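Local atomic coordinates of 336aa long hypothetical dTDP-glucose 4,6-dehydratase (Pyrococcus horikoshii, PDB entry 2HUN), a protein that probably acts as an NAD-dependent dTDP-glucose 4,6-dehydratase of the extended short-chain dehydrogenase type, and binds NAD in a Rossmann fold. Residues D77-L82 / V120-V125; W165-N170 / E235-Y240; I227-L232 / L292-K297. All coordinates share one frame; numbering follows the deposited sequence.

Contact 1: residues D77-L82 / V120-V125. With NAD (nicotinamide-adenine-dinucleotide), chain C.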
loop_
_atom_site.group_PDB
_atom_site.type_symbol
_atom_site.label_atom_id
_atom_site.label_comp_id
_atom_site.label_asym_id
_atom_site.label_seq_id
_atom_site.Cartn_x
_atom_site.Cartn_y
_atom_site.Cartn_z
ATOM N N ASP A 77 -0.536 19.545 -18.348
ATOM C CA ASP A 77 -1.378 20.188 -17.342
ATOM C C ASP A 77 -2.023 19.142 -16.446
ATOM O O ASP A 77 -2.414 19.435 -15.314
ATOM C CB ASP A 77 -2.488 20.993 -18.012
ATOM C CG ASP A 77 -1.954 22.043 -18.951
ATOM O OD1 ASP A 77 -1.275 22.971 -18.474
ATOM O OD2 ASP A 77 -2.207 21.935 -20.163
ATOM N N GLY A 78 -2.145 17.928 -16.968
ATOM C CA GLY A 78 -2.755 16.854 -16.205
ATOM C C GLY A 78 -2.150 15.505 -16.542
ATOM O O GLY A 78 -1.596 15.317 -17.629
ATOM N N VAL A 79 -2.252 14.571 -15.601
ATOM C CA VAL A 79 -1.719 13.230 -15.776
ATOM C C VAL A 79 -2.761 12.201 -15.345
ATOM O O VAL A 79 -3.211 12.213 -14.203
ATOM C CB VAL A 79 -0.450 13.017 -14.928
ATOM C CG1 VAL A 79 0.036 11.584 -15.076
ATOM C CG2 VAL A 79 0.643 13.995 -15.359
ATOM N N VAL A 80 -3.148 11.326 -16.270
ATOM C CA VAL A 80 -4.116 10.273 -15.979
ATOM C C VAL A 80 -3.323 8.972 -16.062
ATOM O O VAL A 80 -2.937 8.540 -17.147
ATOM C CB VAL A 80 -5.266 10.277 -17.001
ATOM C CG1 VAL A 80 -6.212 9.114 -16.731
ATOM C CG2 VAL A 80 -6.028 11.602 -16.912
ATOM N N HIS A 81 -3.086 8.363 -14.901
ATOM C CA HIS A 81 -2.252 7.153 -14.710
ATOM C C HIS A 81 -3.016 5.808 -14.855
ATOM O O HIS A 81 -3.553 5.264 -13.899
ATOM C CB HIS A 81 -1.606 7.238 -13.326
ATOM C CG HIS A 81 -0.528 6.192 -13.208
ATOM N ND1 HIS A 81 0.337 5.894 -14.210
ATOM C CD2 HIS A 81 -0.221 5.387 -12.105
ATOM C CE1 HIS A 81 1.146 4.936 -13.719
ATOM N NE2 HIS A 81 0.835 4.612 -12.461
ATOM N N LEU A 82 -3.029 5.203 -16.040
ATOM C CA LEU A 82 -3.688 3.915 -16.229
ATOM C C LEU A 82 -2.702 2.756 -16.348
ATOM O O LEU A 82 -3.081 1.599 -16.173
ATOM C CB LEU A 82 -4.574 3.961 -17.472
ATOM C CG LEU A 82 -5.772 4.901 -17.339
ATOM C CD1 LEU A 82 -5.890 5.778 -18.580
ATOM C CD2 LEU A 82 -7.029 4.089 -17.125
ATOM N N VAL A 120 0.787 20.023 -11.366
ATOM C CA VAL A 120 0.081 19.217 -12.360
ATOM C C VAL A 120 -1.078 18.459 -11.706
ATOM O O VAL A 120 -0.962 18.000 -10.571
ATOM C CB VAL A 120 1.041 18.198 -13.038
ATOM C CG1 VAL A 120 1.363 17.061 -12.086
ATOM C CG2 VAL A 120 0.424 17.671 -14.324
ATOM N N ARG A 121 -2.197 18.346 -12.413
ATOM C CA ARG A 121 -3.356 17.626 -11.889
ATOM C C ARG A 121 -3.132 16.142 -12.159
ATOM O O ARG A 121 -3.023 15.727 -13.309
ATOM C CB ARG A 121 -4.634 18.111 -12.574
ATOM C CG ARG A 121 -5.897 17.331 -12.200
ATOM C CD ARG A 121 -6.152 17.318 -10.699
ATOM N NE ARG A 121 -7.362 16.565 -10.379
ATOM C CZ ARG A 121 -7.600 15.989 -9.206
ATOM N NH1 ARG A 121 -6.709 16.075 -8.229
ATOM N NH2 ARG A 121 -8.734 15.325 -9.010
ATOM N N PHE A 122 -3.075 15.346 -11.096
ATOM C CA PHE A 122 -2.813 13.915 -11.209
ATOM C C PHE A 122 -3.956 13.002 -10.758
ATOM O O PHE A 122 -4.484 13.153 -9.662
ATOM C CB PHE A 122 -1.550 13.601 -10.401
ATOM C CG PHE A 122 -1.194 12.145 -10.338
ATOM C CD1 PHE A 122 -0.924 11.417 -11.493
ATOM C CD2 PHE A 122 -1.064 11.517 -9.109
ATOM C CE1 PHE A 122 -0.520 10.080 -11.414
ATOM C CE2 PHE A 122 -0.664 10.194 -9.019
ATOM C CZ PHE A 122 -0.389 9.469 -10.173
ATOM N N VAL A 123 -4.338 12.064 -11.620
ATOM C CA VAL A 123 -5.381 11.101 -11.295
ATOM C C VAL A 123 -4.767 9.705 -11.373
ATOM O O VAL A 123 -4.300 9.284 -12.428
ATOM C CB VAL A 123 -6.572 11.174 -12.271
ATOM C CG1 VAL A 123 -7.510 9.996 -12.023
ATOM C CG2 VAL A 123 -7.325 12.492 -12.083
ATOM N N HIS A 124 -4.762 9.009 -10.241
ATOM C CA HIS A 124 -4.219 7.653 -10.126
ATOM C C HIS A 124 -5.385 6.673 -10.242
ATOM O O HIS A 124 -6.298 6.685 -9.402
ATOM C CB HIS A 124 -3.538 7.499 -8.758
ATOM C CG HIS A 124 -2.931 6.152 -8.515
ATOM N ND1 HIS A 124 -1.796 5.718 -9.164
ATOM C CD2 HIS A 124 -3.274 5.165 -7.657
ATOM C CE1 HIS A 124 -1.462 4.523 -8.711
ATOM N NE2 HIS A 124 -2.343 4.165 -7.794
ATOM N N VAL A 125 -5.358 5.837 -11.283
ATOM C CA VAL A 125 -6.411 4.848 -11.511
ATOM C C VAL A 125 -6.086 3.528 -10.791
ATOM O O VAL A 125 -5.013 2.941 -10.974
ATOM C CB VAL A 125 -6.612 4.582 -13.026
ATOM C CG1 VAL A 125 -7.787 3.618 -13.240
ATOM C CG2 VAL A 125 -6.893 5.893 -13.746
HETATM P PA NAD C . -4.611 -3.288 -20.017
HETATM O O1A NAD C . -3.854 -4.470 -19.577
HETATM O O2A NAD C . -5.561 -3.406 -21.159
HETATM O O5B NAD C . -3.540 -2.161 -20.410
HETATM C C5B NAD C . -2.501 -1.712 -19.527
HETATM C C4B NAD C . -1.672 -0.750 -20.389
HETATM O O4B NAD C . -0.608 -0.171 -19.610
HETATM C C3B NAD C . -1.005 -1.494 -21.581
HETATM O O3B NAD C . -1.172 -0.744 -22.795
HETATM C C2B NAD C . 0.451 -1.666 -21.111
HETATM O O2B NAD C . 1.440 -1.786 -22.134
HETATM C C1B NAD C . 0.648 -0.432 -20.230
HETATM N N9A NAD C . 1.674 -0.597 -19.176
HETATM C C8A NAD C . 1.763 -1.560 -18.240
HETATM N N7A NAD C . 2.838 -1.341 -17.484
HETATM C C5A NAD C . 3.446 -0.243 -17.923
HETATM C C6A NAD C . 4.610 0.480 -17.543
HETATM N N6A NAD C . 5.397 0.118 -16.539
HETATM N N1A NAD C . 4.924 1.638 -18.294
HETATM C C2A NAD C . 4.110 2.035 -19.366
HETATM N N3A NAD C . 3.015 1.352 -19.724
HETATM C C4A NAD C . 2.697 0.240 -19.011
HETATM O O3 NAD C . -5.524 -2.936 -18.765
HETATM P PN NAD C . -6.651 -1.875 -18.428
HETATM O O1N NAD C . -7.807 -2.753 -18.086
HETATM O O2N NAD C . -6.890 -0.940 -19.546
HETATM O O5D NAD C . -6.178 -1.199 -17.038
HETATM C C5D NAD C . -5.987 0.206 -16.853
HETATM C C4D NAD C . -5.975 0.514 -15.334
HETATM O O4D NAD C . -7.290 0.364 -14.773
HETATM C C3D NAD C . -5.020 -0.398 -14.554
HETATM O O3D NAD C . -4.290 0.415 -13.598
HETATM C C2D NAD C . -5.975 -1.405 -13.854
HETATM O O2D NAD C . -5.396 -1.858 -12.626
HETATM C C1D NAD C . -7.228 -0.564 -13.672
HETATM N N1N NAD C . -8.493 -1.326 -13.619
HETATM C C2N NAD C . -9.015 -2.032 -14.755
HETATM C C3N NAD C . -10.232 -2.723 -14.624
HETATM C C7N NAD C . -10.859 -3.495 -15.807
HETATM O O7N NAD C . -12.010 -3.933 -15.688
HETATM N N7N NAD C . -10.164 -3.657 -16.926
HETATM C C4N NAD C . -10.925 -2.721 -13.386
HETATM C C5N NAD C . -10.395 -2.023 -12.281
HETATM C C6N NAD C . -9.182 -1.321 -12.383
#

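Contact 2: residues W165-N170 / E235-Y240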
loop_
_atom_site.group_PDB
_atom_site.type_symbol
_atom_site.label_atom_id
_atom_site.label_comp_id
_atom_site.label_asym_id
_atom_site.label_seq_id
_atom_site.Cartn_x
_atom_site.Cartn_y
_atom_site.Cartn_z
ATOM N N TRP A 165 2.725 11.013 -0.874
ATOM C CA TRP A 165 3.405 12.040 -1.661
ATOM C C TRP A 165 2.538 13.289 -1.821
ATOM O O TRP A 165 3.033 14.412 -1.771
ATOM C CB TRP A 165 3.778 11.484 -3.038
ATOM C CG TRP A 165 5.226 11.059 -3.166
ATOM C CD1 TRP A 165 6.176 11.637 -3.956
ATOM C CD2 TRP A 165 5.866 9.953 -2.516
ATOM N NE1 TRP A 165 7.365 10.961 -3.846
ATOM C CE2 TRP A 165 7.205 9.920 -2.969
ATOM C CE3 TRP A 165 5.439 8.982 -1.597
ATOM C CZ2 TRP A 165 8.123 8.955 -2.537
ATOM C CZ3 TRP A 165 6.351 8.023 -1.166
ATOM C CH2 TRP A 165 7.680 8.018 -1.639
ATOM N N THR A 166 1.238 13.084 -2.001
ATOM C CA THR A 166 0.307 14.189 -2.167
ATOM C C THR A 166 0.354 15.150 -0.974
ATOM O O THR A 166 0.378 16.369 -1.152
ATOM C CB THR A 166 -1.135 13.664 -2.347
ATOM O OG1 THR A 166 -1.227 12.945 -3.585
ATOM C CG2 THR A 166 -2.135 14.814 -2.359
ATOM N N ARG A 167 0.364 14.596 0.235
ATOM C CA ARG A 167 0.405 15.399 1.453
ATOM C C ARG A 167 1.804 15.934 1.731
ATOM O O ARG A 167 1.967 17.065 2.184
ATOM C CB ARG A 167 -0.095 14.569 2.640
ATOM C CG ARG A 167 -1.601 14.317 2.591
ATOM C CD ARG A 167 -2.043 13.148 3.466
ATOM N NE ARG A 167 -3.492 12.982 3.404
ATOM C CZ ARG A 167 -4.360 13.752 4.051
ATOM N NH1 ARG A 167 -3.925 14.740 4.820
ATOM N NH2 ARG A 167 -5.666 13.544 3.919
ATOM N N THR A 168 2.816 15.125 1.447
ATOM C CA THR A 168 4.186 15.545 1.682
ATOM C C THR A 168 4.587 16.746 0.829
ATOM O O THR A 168 5.153 17.711 1.339
ATOM C CB THR A 168 5.181 14.409 1.391
ATOM O OG1 THR A 168 4.940 13.322 2.286
ATOM C CG2 THR A 168 6.609 14.898 1.568
ATOM N N TYR A 169 4.278 16.686 -0.466
ATOM C CA TYR A 169 4.657 17.744 -1.396
ATOM C C TYR A 169 3.512 18.610 -1.902
ATOM O O TYR A 169 3.648 19.304 -2.911
ATOM C CB TYR A 169 5.400 17.108 -2.570
ATOM C CG TYR A 169 6.579 16.271 -2.121
ATOM C CD1 TYR A 169 7.733 16.870 -1.623
ATOM C CD2 TYR A 169 6.523 14.877 -2.156
ATOM C CE1 TYR A 169 8.803 16.103 -1.168
ATOM C CE2 TYR A 169 7.587 14.101 -1.704
ATOM C CZ TYR A 169 8.723 14.720 -1.209
ATOM O OH TYR A 169 9.773 13.958 -0.742
ATOM N N ASN A 170 2.387 18.574 -1.196
ATOM C CA ASN A 170 1.218 19.362 -1.566
ATOM C C ASN A 170 0.822 19.242 -3.029
ATOM O O ASN A 170 0.607 20.244 -3.712
ATOM C CB ASN A 170 1.447 20.834 -1.220
ATOM C CG ASN A 170 1.510 21.068 0.270
ATOM O OD1 ASN A 170 0.563 20.755 0.997
ATOM N ND2 ASN A 170 2.626 21.613 0.740
ATOM N N GLU A 235 -11.266 16.451 -5.636
ATOM C CA GLU A 235 -10.444 17.132 -4.643
ATOM C C GLU A 235 -9.166 16.351 -4.370
ATOM O O GLU A 235 -9.170 15.122 -4.358
ATOM C CB GLU A 235 -11.242 17.313 -3.354
ATOM C CG GLU A 235 -12.655 17.814 -3.607
ATOM C CD GLU A 235 -13.461 17.980 -2.335
ATOM O OE1 GLU A 235 -13.462 17.054 -1.493
ATOM O OE2 GLU A 235 -14.105 19.040 -2.184
ATOM N N SER A 236 -8.072 17.073 -4.151
ATOM C CA SER A 236 -6.786 16.447 -3.890
ATOM C C SER A 236 -6.825 15.673 -2.578
ATOM O O SER A 236 -7.568 16.032 -1.670
ATOM C CB SER A 236 -5.688 17.513 -3.832
ATOM O OG SER A 236 -4.405 16.922 -3.723
ATOM N N ARG A 237 -6.029 14.610 -2.493
ATOM C CA ARG A 237 -5.956 13.778 -1.292
ATOM C C ARG A 237 -7.186 12.889 -1.106
ATOM O O ARG A 237 -7.301 12.196 -0.095
ATOM C CB ARG A 237 -5.784 14.659 -0.045
ATOM C CG ARG A 237 -4.657 15.667 -0.174
ATOM C CD ARG A 237 -4.483 16.555 1.058
ATOM N NE ARG A 237 -3.314 17.417 0.894
ATOM C CZ ARG A 237 -2.726 18.093 1.877
ATOM N NH1 ARG A 237 -3.196 18.015 3.114
ATOM N NH2 ARG A 237 -1.658 18.840 1.623
ATOM N N GLU A 238 -8.096 12.896 -2.074
ATOM C CA GLU A 238 -9.315 12.091 -1.975
ATOM C C GLU A 238 -9.372 10.877 -2.902
ATOM O O GLU A 238 -8.907 10.919 -4.041
ATOM C CB GLU A 238 -10.554 12.947 -2.260
ATOM C CG GLU A 238 -10.812 14.092 -1.295
ATOM C CD GLU A 238 -11.103 13.624 0.120
ATOM O OE1 GLU A 238 -11.447 12.437 0.299
ATOM O OE2 GLU A 238 -11.003 14.448 1.055
ATOM N N ILE A 239 -9.959 9.795 -2.398
ATOM C CA ILE A 239 -10.135 8.584 -3.180
ATOM C C ILE A 239 -11.604 8.548 -3.610
ATOM O O ILE A 239 -12.500 8.915 -2.834
ATOM C CB ILE A 239 -9.810 7.317 -2.356
ATOM C CG1 ILE A 239 -8.349 7.352 -1.895
ATOM C CG2 ILE A 239 -10.066 6.062 -3.199
ATOM C CD1 ILE A 239 -7.926 6.116 -1.120
ATOM N N TYR A 240 -11.845 8.120 -4.846
ATOM C CA TYR A 240 -13.197 8.047 -5.379
ATOM C C TYR A 240 -13.525 6.663 -5.943
ATOM O O TYR A 240 -12.946 6.241 -6.946
ATOM C CB TYR A 240 -13.383 9.094 -6.494
ATOM C CG TYR A 240 -13.346 10.534 -6.031
ATOM C CD1 TYR A 240 -14.475 11.142 -5.473
ATOM C CD2 TYR A 240 -12.178 11.290 -6.152
ATOM C CE1 TYR A 240 -14.439 12.478 -5.049
ATOM C CE2 TYR A 240 -12.132 12.613 -5.732
ATOM C CZ TYR A 240 -13.260 13.203 -5.186
ATOM O OH TYR A 240 -13.204 14.515 -4.794
HETATM O O HOH W 1 -2.088 18.533 -1.357
HETATM O O HOH W 2 -7.609 12.585 2.339
#

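Contact 3: residues I227-L232 / L292-K297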
loop_
_atom_site.group_PDB
_atom_site.type_symbol
_atom_site.label_atom_id
_atom_site.label_comp_id
_atom_site.label_asym_id
_atom_site.label_seq_id
_atom_site.Cartn_x
_atom_site.Cartn_y
_atom_site.Cartn_z
ATOM N N ILE A 227 -13.686 9.365 -14.647
ATOM C CA ILE A 227 -12.300 9.819 -14.573
ATOM C C ILE A 227 -12.213 11.293 -14.981
ATOM O O ILE A 227 -11.537 12.092 -14.326
ATOM C CB ILE A 227 -11.376 8.975 -15.493
ATOM C CG1 ILE A 227 -11.312 7.531 -14.980
ATOM C CG2 ILE A 227 -9.978 9.600 -15.548
ATOM C CD1 ILE A 227 -10.419 6.593 -15.794
ATOM N N GLU A 228 -12.899 11.646 -16.063
ATOM C CA GLU A 228 -12.906 13.023 -16.546
ATOM C C GLU A 228 -13.389 13.949 -15.438
ATOM O O GLU A 228 -12.774 14.981 -15.155
ATOM C CB GLU A 228 -13.832 13.166 -17.762
ATOM C CG GLU A 228 -14.090 14.619 -18.181
ATOM C CD GLU A 228 -15.004 14.753 -19.394
ATOM O OE1 GLU A 228 -16.050 14.070 -19.446
ATOM O OE2 GLU A 228 -14.684 15.559 -20.293
ATOM N N LEU A 229 -14.500 13.563 -14.814
ATOM C CA LEU A 229 -15.101 14.336 -13.743
ATOM C C LEU A 229 -14.131 14.499 -12.575
ATOM O O LEU A 229 -13.983 15.592 -12.033
ATOM C CB LEU A 229 -16.384 13.640 -13.274
ATOM C CG LEU A 229 -17.485 14.511 -12.680
ATOM C CD1 LEU A 229 -17.782 15.684 -13.608
ATOM C CD2 LEU A 229 -18.738 13.660 -12.489
ATOM N N VAL A 230 -13.482 13.404 -12.185
ATOM C CA VAL A 230 -12.522 13.425 -11.090
ATOM C C VAL A 230 -11.342 14.328 -11.470
ATOM O O VAL A 230 -10.840 15.077 -10.644
ATOM C CB VAL A 230 -11.998 11.993 -10.768
ATOM C CG1 VAL A 230 -10.815 12.065 -9.804
ATOM C CG2 VAL A 230 -13.110 11.160 -10.145
ATOM N N LEU A 231 -10.914 14.252 -12.726
ATOM C CA LEU A 231 -9.802 15.071 -13.215
ATOM C C LEU A 231 -10.098 16.564 -13.070
ATOM O O LEU A 231 -9.304 17.310 -12.509
ATOM C CB LEU A 231 -9.528 14.764 -14.692
ATOM C CG LEU A 231 -8.486 15.644 -15.397
ATOM C CD1 LEU A 231 -7.097 15.335 -14.865
ATOM C CD2 LEU A 231 -8.548 15.407 -16.908
ATOM N N LEU A 232 -11.255 16.987 -13.570
ATOM C CA LEU A 232 -11.641 18.394 -13.532
ATOM C C LEU A 232 -12.250 18.901 -12.223
ATOM O O LEU A 232 -12.135 20.079 -11.915
ATOM C CB LEU A 232 -12.625 18.698 -14.671
ATOM C CG LEU A 232 -12.221 18.387 -16.117
ATOM C CD1 LEU A 232 -13.430 18.584 -17.021
ATOM C CD2 LEU A 232 -11.064 19.283 -16.548
ATOM N N LEU A 292 -19.289 14.903 -6.753
ATOM C CA LEU A 292 -19.129 15.274 -8.153
ATOM C C LEU A 292 -20.352 15.040 -9.032
ATOM O O LEU A 292 -20.308 15.289 -10.238
ATOM C CB LEU A 292 -17.925 14.538 -8.737
ATOM C CG LEU A 292 -16.658 14.531 -7.879
ATOM C CD1 LEU A 292 -15.503 13.925 -8.677
ATOM C CD2 LEU A 292 -16.321 15.942 -7.433
ATOM N N LYS A 293 -21.438 14.557 -8.435
ATOM C CA LYS A 293 -22.671 14.303 -9.174
ATOM C C LYS A 293 -22.531 13.284 -10.299
ATOM O O LYS A 293 -23.258 13.348 -11.290
ATOM C CB LYS A 293 -23.231 15.609 -9.747
ATOM C CG LYS A 293 -23.947 16.476 -8.728
ATOM C CD LYS A 293 -23.026 16.864 -7.594
ATOM C CE LYS A 293 -23.738 17.676 -6.518
ATOM N NZ LYS A 293 -22.752 18.060 -5.461
ATOM N N TRP A 294 -21.606 12.339 -10.154
ATOM C CA TRP A 294 -21.431 11.313 -11.175
ATOM C C TRP A 294 -22.526 10.250 -11.104
ATOM O O TRP A 294 -22.836 9.745 -10.027
ATOM C CB TRP A 294 -20.088 10.599 -11.029
ATOM C CG TRP A 294 -19.959 9.471 -12.023
ATOM C CD1 TRP A 294 -19.715 9.584 -13.361
ATOM C CD2 TRP A 294 -20.139 8.072 -11.766
ATOM N NE1 TRP A 294 -19.734 8.342 -13.956
ATOM C CE2 TRP A 294 -19.992 7.397 -12.998
ATOM C CE3 TRP A 294 -20.413 7.323 -10.612
ATOM C CZ2 TRP A 294 -20.110 6.009 -13.111
ATOM C CZ3 TRP A 294 -20.529 5.943 -10.725
ATOM C CH2 TRP A 294 -20.377 5.301 -11.967
ATOM N N ARG A 295 -23.084 9.905 -12.261
ATOM C CA ARG A 295 -24.115 8.873 -12.376
ATOM C C ARG A 295 -23.830 8.089 -13.664
ATOM O O ARG A 295 -23.331 8.652 -14.642
ATOM C CB ARG A 295 -25.513 9.496 -12.506
ATOM C CG ARG A 295 -25.965 10.410 -11.369
ATOM C CD ARG A 295 -26.580 9.631 -10.216
ATOM N NE ARG A 295 -27.157 10.531 -9.215
ATOM C CZ ARG A 295 -27.748 10.125 -8.099
ATOM N NH1 ARG A 295 -27.844 8.828 -7.839
ATOM N NH2 ARG A 295 -28.237 11.015 -7.243
ATOM N N PRO A 296 -24.131 6.781 -13.683
ATOM C CA PRO A 296 -23.867 6.052 -14.929
ATOM C C PRO A 296 -24.799 6.611 -16.002
ATOM O O PRO A 296 -25.959 6.941 -15.715
ATOM C CB PRO A 296 -24.205 4.609 -14.565
ATOM C CG PRO A 296 -23.852 4.550 -13.107
ATOM C CD PRO A 296 -24.437 5.847 -12.585
ATOM N N LYS A 297 -24.296 6.731 -17.226
ATOM C CA LYS A 297 -25.098 7.261 -18.331
ATOM C C LYS A 297 -25.846 6.142 -19.059
ATOM O O LYS A 297 -26.879 6.371 -19.685
ATOM C CB LYS A 297 -24.190 8.005 -19.320
ATOM C CG LYS A 297 -24.881 8.463 -20.600
ATOM C CD LYS A 297 -23.886 9.106 -21.566
ATOM C CE LYS A 297 -24.558 9.519 -22.872
ATOM N NZ LYS A 297 -25.628 10.537 -22.643
#

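Contact 1: residues D77-L82 / V120-V125
His81 and His124 meet rim to rim on one face of a parallel strand pair. CD2 of His81 lies 3.4 Å from ND1 of His124, near both ring planes, and with the planes 27° apart neither ring covers the other. CG of His81 stands anti to its backbone N (chi1 -168°), as in His124, and the two side chains run side by side. Next to them, Phe122 CE1 reaches His81 CB at 3.6 Å, while Phe122 CD1 packs 3.7 Å from Val79 CG1.

Five backbone hydrogen bonds join the strands, whose axes differ by only 7°. His81 N to Val123 O, at 2.9 Å, is nearly straight; the last, Val125 N to His81 O, is longer at 3.2 Å. Beyond it, Leu82 CD2 touches Val125 CG2 at 3.8 Å.

In the second shell, Thr9 and Thr106 bond the two nitrogens of His81, which probably fixes the rotation of its ring, and Ser158 bonds His124 NE2, helping to orient that one.

Leu82 O accepts a 3.1 Å hydrogen bond from NAD O3D, so this ribose of the cofactor lies just beyond the C-terminal end of strand 78-81. With helices 88-93 and 96-116 in the connection, this is a beta-alpha-beta crossover of the Rossmann fold.

Contact 2: residues W165-N170 / E235-Y240
Arg237 lies across the C-terminal end of helix 150-168 and the residues just after it, touching Thr166, Arg167 and Asn170. From CB, which passes near Arg167 NH2, its chain is extended as far as NE. CG stands anti to the carbonyl carbon (chi1 -51°) and meets Thr166 CG2 at 3.4 Å, a methyl that also touches Ser236 OG. CD sits over the centre of the Arg167 guanidinium, 4.1 Å above its plane.

Arg237 NE donates to a water at 2.8 Å, and that water in turn donates to Thr166 O, a bridge from the side chain to the helix backbone. Beyond NE, the flat guanidinium has Arg167 CG over one face, offset toward the rim. The two guanidinium planes are turned 50° apart, so they do not stack, and Arg167 NH1 and Arg237 NH1 come within 3.8 Å, a close approach of like charges. At the tip, Arg237 NH2 lies 3.0 Å from Asn170 OD1, which is at the guanidinium edge and in its plane; the angle is too poor for a hydrogen bond, although the amide and guanidinium planes are only 14° from parallel.

Arg167 NH2 donates to a second water 2.7 Å away, while Arg167 NE is buried without a partner in the model.

Arg237 belongs to the type II turn between helix 220-233 and strand 239-242. Ser236 OG bonds Leu171 O and Ala173 N, tying this turn to strand 172-182, while on the helix side Tyr169 OH bonds Ile92 O of the second subunit.

Contact 3: residues I227-L232 / L292-K297
Leu229 and Leu292 carry this contact, in which helix 220-233 of the Rossmann-type fold is covered by the end of helix 286-292 and the loop that follows it. The closest CA atoms, those of this pair, are 7.0 Å apart, and the two side chains slide past each other in opposite directions.

The tight part centres on one methyl. CD2 of Leu229 lies 3.2 Å from Leu292 O, 3.9 Å from Leu292 CB and 3.7 Å from Trp294 CB, so the methyl rests on a backbone carbonyl as well as on two side-chain CB atoms. CG of Leu229, anti to its backbone N (chi1 -152°), is thereby set 3.8 Å from the same Leu292 O, and the branch ending in CD2 continues into the contact. Toward the interior, Leu292 CD1 packs 3.9 Å from Val230 CG2 and touches Val230 CA as well. Tyr240 of strand 239-242 meets both Val230 and Leu292 on this apolar side, and Ile288 packs on Val230 and Trp294.

The loose side begins one residue further along. Lys293, with positive phi (61°), is where the chain leaves the helix, and it offers Leu229 CD2 only its carbonyl carbon, at 4.4 Å. Its side chain leads away, to an exposed position where NZ bonds Arg290 O.

The loop then turns back to the helix: the buried Trp294 packs on Ala226, its NE1 makes a weak hydrogen bond to Asp222 O, and Lys297 N bonds Asp222 OD1. The indole meets Leu229 CD2 at its edge, near the ring plane, while over one face Pro296 N stands 4.1 Å above the plane, offset toward the rim.

Overall arrangement
Contacts 1 and 3 are buried, whereas contact 2 lies at the surface, its centre about 22 Å from the centre of the chain, and beside the second subunit. Their chemistry follows: backbone hydrogen bonds dominate contact 1, water and guanidinium packing contact 2, and apolar side chains contact 3. Contacts 1 and 2 reach the same sheet, through strands 78-81 and 121-127 in one and strand 239-242 in the other. Helix 220-233 of contact 3 packs on that sheet, with Arg121 of contact 1 bonding Val230 O and Leu231 O near the helix end. Tyr240 joins contacts 2 and 3, packing on Val230 and Leu292. Contact 1 alone touches NAD; contact 2 lies away from the NAD site.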